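Local coordinates for uncharacterized SnoaL-like protein (Burkholderia thailandensis E264, PDB 3H3H) that is of unknown function but carries a SnoaL-like domain of the NTF2 clan, whose cone-shaped alpha+beta fold commonly encloses a ligand pocket, at residues G53-G57 / K58-G62; V61-Y64 / W65-A68. One frame throughout, in Å; residues are numbered along the deposited sequence. Where two conformers were deposited one is given.

Interaction 1: G53-G57 / K58-G62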
loop_
_atom_site.group_PDB
_atom_site.type_symbol
_atom_site.label_atom_id
_atom_site.label_comp_id
_atom_site.label_asym_id
_atom_site.label_seq_id
_atom_site.Cartn_x
_atom_site.Cartn_y
_atom_site.Cartn_z
ATOM N N GLY B 53 14.264 -1.771 8.127
ATOM C CA GLY B 53 12.899 -1.488 8.570
ATOM C C GLY B 53 12.035 -2.717 8.702
ATOM O O GLY B 53 10.834 -2.580 8.778
ATOM N N ARG B 54 12.651 -3.901 8.786
ATOM C CA ARG B 54 11.894 -5.162 8.811
ATOM C C ARG B 54 12.095 -5.947 10.113
ATOM O O ARG B 54 13.197 -6.012 10.677
ATOM C CB ARG B 54 12.322 -6.029 7.613
ATOM C CG ARG B 54 11.918 -5.429 6.243
ATOM C CD ARG B 54 12.207 -6.401 5.056
ATOM N NE ARG B 54 13.534 -6.199 4.481
ATOM C CZ ARG B 54 13.852 -5.212 3.642
ATOM N NH1 ARG B 54 12.942 -4.311 3.282
ATOM N NH2 ARG B 54 15.094 -5.114 3.172
ATOM N N LEU B 55 11.019 -6.537 10.570
ATOM C CA LEU B 55 11.012 -7.453 11.679
ATOM C C LEU B 55 10.145 -8.609 11.177
ATOM O O LEU B 55 9.386 -8.439 10.260
ATOM C CB LEU B 55 10.403 -6.816 12.904
ATOM C CG LEU B 55 11.165 -5.684 13.621
ATOM C CD1 LEU B 55 10.255 -5.094 14.642
ATOM C CD2 LEU B 55 12.444 -6.221 14.206
ATOM N N ARG B 56 10.269 -9.769 11.815
ATOM C CA ARG B 56 9.533 -10.962 11.401
ATOM C C ARG B 56 9.034 -11.747 12.575
ATOM O O ARG B 56 9.736 -11.936 13.552
ATOM C CB ARG B 56 10.429 -11.872 10.573
ATOM C CG ARG B 56 9.788 -13.103 10.028
ATOM C CD ARG B 56 10.752 -13.836 9.069
ATOM N NE ARG B 56 10.042 -14.846 8.309
ATOM C CZ ARG B 56 9.822 -14.849 6.998
ATOM N NH1 ARG B 56 10.318 -13.917 6.193
ATOM N NH2 ARG B 56 9.128 -15.853 6.488
ATOM N N GLY B 57 7.806 -12.224 12.455
ATOM C CA GLY B 57 7.260 -13.147 13.414
ATOM C C GLY B 57 6.537 -12.512 14.563
ATOM O O GLY B 57 6.790 -11.356 14.940
ATOM N N LYS B 58 5.658 -13.310 15.174
ATOM C CA LYS B 58 4.816 -12.801 16.259
ATOM C C LYS B 58 5.578 -12.471 17.549
ATOM O O LYS B 58 5.201 -11.530 18.230
ATOM C CB LYS B 58 3.691 -13.791 16.536
ATOM C CG LYS B 58 2.750 -13.947 15.353
ATOM C CD LYS B 58 1.479 -14.724 15.710
ATOM C CE LYS B 58 0.497 -14.680 14.648
ATOM N NZ LYS B 58 -0.823 -15.442 14.854
ATOM N N GLU B 59 6.640 -13.213 17.882
ATOM C CA GLU B 59 7.391 -12.942 19.095
ATOM C C GLU B 59 8.067 -11.595 18.902
ATOM O O GLU B 59 7.916 -10.679 19.715
ATOM C CB GLU B 59 8.435 -14.039 19.370
ATOM C CG GLU B 59 9.413 -13.682 20.514
ATOM C CD GLU B 59 10.551 -14.700 20.697
ATOM O OE1 GLU B 59 10.909 -15.427 19.737
ATOM O OE2 GLU B 59 11.100 -14.770 21.816
ATOM N N GLN B 60 8.766 -11.470 17.783
ATOM C CA GLN B 60 9.615 -10.292 17.591
ATOM C C GLN B 60 8.758 -9.045 17.356
ATOM O O GLN B 60 8.958 -8.004 17.982
ATOM C CB GLN B 60 10.591 -10.492 16.443
ATOM C CG GLN B 60 11.421 -9.284 16.225
ATOM C CD GLN B 60 12.497 -9.489 15.202
ATOM O OE1 GLN B 60 12.219 -9.801 14.033
ATOM N NE2 GLN B 60 13.746 -9.282 15.619
ATOM N N VAL B 61 7.821 -9.141 16.422
ATOM C CA VAL B 61 6.966 -7.989 16.113
ATOM C C VAL B 61 6.005 -7.709 17.255
ATOM O O VAL B 61 5.849 -6.566 17.655
ATOM C CB VAL B 61 6.205 -8.184 14.787
ATOM C CG1 VAL B 61 5.339 -6.936 14.546
ATOM C CG2 VAL B 61 7.190 -8.409 13.627
ATOM N N GLY B 62 5.455 -8.765 17.848
ATOM C CA GLY B 62 4.545 -8.662 18.986
ATOM C C GLY B 62 5.167 -7.943 20.168
ATOM O O GLY B 62 4.449 -7.234 20.845
HETATM O O HOH W 1 9.443 -13.413 15.852
#
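Gly-57, at the N-cap position of the helix, gives its carbonyl O to Val-61 N at 2.9 Å, which closes the first helical turn. Its positive phi of 90° turns the chain sharply out of the strand.

Gln-60 reaches back to the strand. With CG anti to the backbone N (chi1 178°) and the rest of the chain extended, OE1 accepts a hydrogen bond from Arg-56 N at 3.0 Å, nearly straight (174°), with the donor in the plane of the side-chain carbonyl. A water bridges the same two residues, donating to Arg-56 O and accepting from Gln-60 N, the latter at 2.8 Å. Bond and water together span the turn from strand into helix.

Leu-55 crosses Gln-60 at about a right angle, its CD2 lying 3.4 Å from Gln-60 CD. Deeper in, Leu-55 CB meets the CG2 branch of Val-61 at 3.7 Å.

Strand 54-56 is an edge strand within this chain, antiparallel to strand 37-40, and the first turn of helix 58-71 doubles back from it. Val-61 packs on Phe-37 and Met-39 of that neighbouring strand, while Lys-58 NZ bonds to the carbonyls of Leu-30 and Tyr-33.

Interaction 2: V61-Y64 / W65-A68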
loop_
_atom_site.group_PDB
_atom_site.type_symbol
_atom_site.label_atom_id
_atom_site.label_comp_id
_atom_site.label_asym_id
_atom_site.label_seq_id
_atom_site.Cartn_x
_atom_site.Cartn_y
_atom_site.Cartn_z
ATOM N N VAL B 61 7.821 -9.141 16.422
ATOM C CA VAL B 61 6.966 -7.989 16.113
ATOM C C VAL B 61 6.005 -7.709 17.255
ATOM O O VAL B 61 5.849 -6.566 17.655
ATOM C CB VAL B 61 6.205 -8.184 14.787
ATOM C CG1 VAL B 61 5.339 -6.936 14.546
ATOM C CG2 VAL B 61 7.190 -8.409 13.627
ATOM N N GLY B 62 5.455 -8.765 17.848
ATOM C CA GLY B 62 4.545 -8.662 18.986
ATOM C C GLY B 62 5.167 -7.943 20.168
ATOM O O GLY B 62 4.449 -7.234 20.845
ATOM N N ALA B 63 6.472 -8.143 20.407
ATOM C CA ALA B 63 7.175 -7.494 21.527
ATOM C C ALA B 63 7.084 -5.984 21.388
ATOM O O ALA B 63 6.869 -5.281 22.356
ATOM C CB ALA B 63 8.631 -7.970 21.604
ATOM N N TYR B 64 7.251 -5.511 20.166
ATOM C CA TYR B 64 7.162 -4.087 19.898
ATOM C C TYR B 64 5.750 -3.588 20.043
ATOM O O TYR B 64 5.494 -2.545 20.649
ATOM C CB TYR B 64 7.702 -3.764 18.516
ATOM C CG TYR B 64 9.231 -3.726 18.535
ATOM C CD1 TYR B 64 9.911 -2.623 19.010
ATOM C CD2 TYR B 64 9.980 -4.846 18.128
ATOM C CE1 TYR B 64 11.310 -2.624 19.063
ATOM C CE2 TYR B 64 11.355 -4.840 18.159
ATOM C CZ TYR B 64 12.015 -3.749 18.619
ATOM O OH TYR B 64 13.390 -3.801 18.631
ATOM N N TRP B 65 4.811 -4.321 19.473
ATOM C CA TRP B 65 3.429 -3.889 19.609
ATOM C C TRP B 65 2.942 -3.883 21.059
ATOM O O TRP B 65 2.144 -2.989 21.446
ATOM C CB TRP B 65 2.528 -4.739 18.720
ATOM C CG TRP B 65 2.834 -4.568 17.254
ATOM C CD1 TRP B 65 3.716 -3.680 16.715
ATOM C CD2 TRP B 65 2.283 -5.322 16.180
ATOM N NE1 TRP B 65 3.741 -3.816 15.366
ATOM C CE2 TRP B 65 2.843 -4.801 15.001
ATOM C CE3 TRP B 65 1.335 -6.362 16.099
ATOM C CZ2 TRP B 65 2.554 -5.311 13.767
ATOM C CZ3 TRP B 65 1.015 -6.869 14.873
ATOM C CH2 TRP B 65 1.626 -6.335 13.709
ATOM N N ARG B 66 3.360 -4.890 21.834
ATOM C CA ARG B 66 3.051 -4.990 23.229
ATOM C C ARG B 66 3.543 -3.736 23.930
ATOM O O ARG B 66 2.793 -3.134 24.715
ATOM C CB ARG B 66 3.630 -6.270 23.841
ATOM C CG ARG B 66 3.293 -6.535 25.316
ATOM C CD ARG B 66 3.841 -7.895 25.802
ATOM N NE ARG B 66 3.333 -8.957 24.962
ATOM C CZ ARG B 66 4.022 -9.623 24.039
ATOM N NH1 ARG B 66 5.323 -9.430 23.850
ATOM N NH2 ARG B 66 3.387 -10.492 23.291
ATOM N N GLU B 67 4.777 -3.324 23.630
ATOM C CA GLU B 67 5.306 -2.138 24.256
ATOM C C GLU B 67 4.643 -0.859 23.768
ATOM O O GLU B 67 4.416 0.060 24.579
ATOM C CB GLU B 67 6.810 -2.078 24.082
ATOM C CG GLU B 67 7.494 -0.969 24.861
ATOM C CD GLU B 67 7.323 -1.036 26.387
ATOM O OE1 GLU B 67 6.933 -2.088 26.952
ATOM O OE2 GLU B 67 7.584 -0.021 27.039
ATOM N N ALA B 68 4.273 -0.818 22.476
ATOM C CA ALA B 68 3.497 0.313 21.948
ATOM C C ALA B 68 2.235 0.507 22.737
ATOM O O ALA B 68 1.906 1.646 23.091
ATOM C CB ALA B 68 3.113 0.113 20.519
#
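The CG1 methyl of Val-61 sits over one face of the Trp-65 indole, a CH-pi contact between residues one helical turn apart. It lies 3.6 Å from the centroid of the six-membered ring, 26° off the normal, and comes within 3.3 Å of Trp-65 CE2. The two side chains run side by side in the same direction. Trp-65 has CG anti to its carbonyl carbon (chi1 -64°), which swings the indole back along the helix to reach the valine.

Four backbone hydrogen bonds of the i to i+4 kind run through these two turns: Trp-65 N to Val-61 O, Arg-66 N to Gly-62 O at 2.8 Å, Glu-67 N to Ala-63 O, and Ala-68 N to Tyr-64 O at 2.8 Å.

On the polar side, Arg-66 bends at chi3 (-57°) and folds its guanidinium back over the preceding turn. Gly-62 O lies loosely over one of its faces, off-centre, and NH1 comes to 3.5 Å from Ala-63 CA.

An unidentified bound ligand lies about 3 Å from the Trp-65 side chain. The indole touches Leu-26, Ile-29 and Leu-30 of helix 26-30 and Met-39 of strand 37-40; Trp-21 and Tyr-33 meet it edge-to-face.

Overall arrangement
Following the chain, strand 54-56 comes first, and interaction 1 closes the tight turn that leads from it into helix 58-71. Interaction 2 takes over without a break, spanning the next turns of the same helix. The two contacts neither nest nor cross: they overlap at Val-61 and Gly-62, with centres about 8 Å apart. Val-61 serves both. They also touch directly where Leu-55 CD1 packs against Tyr-64 CD2 at 3.5 Å. Together they pack the helix on the edge strand and on its sheet partner 37-40, and reach helix 26-30 on the side of the unidentified ligand.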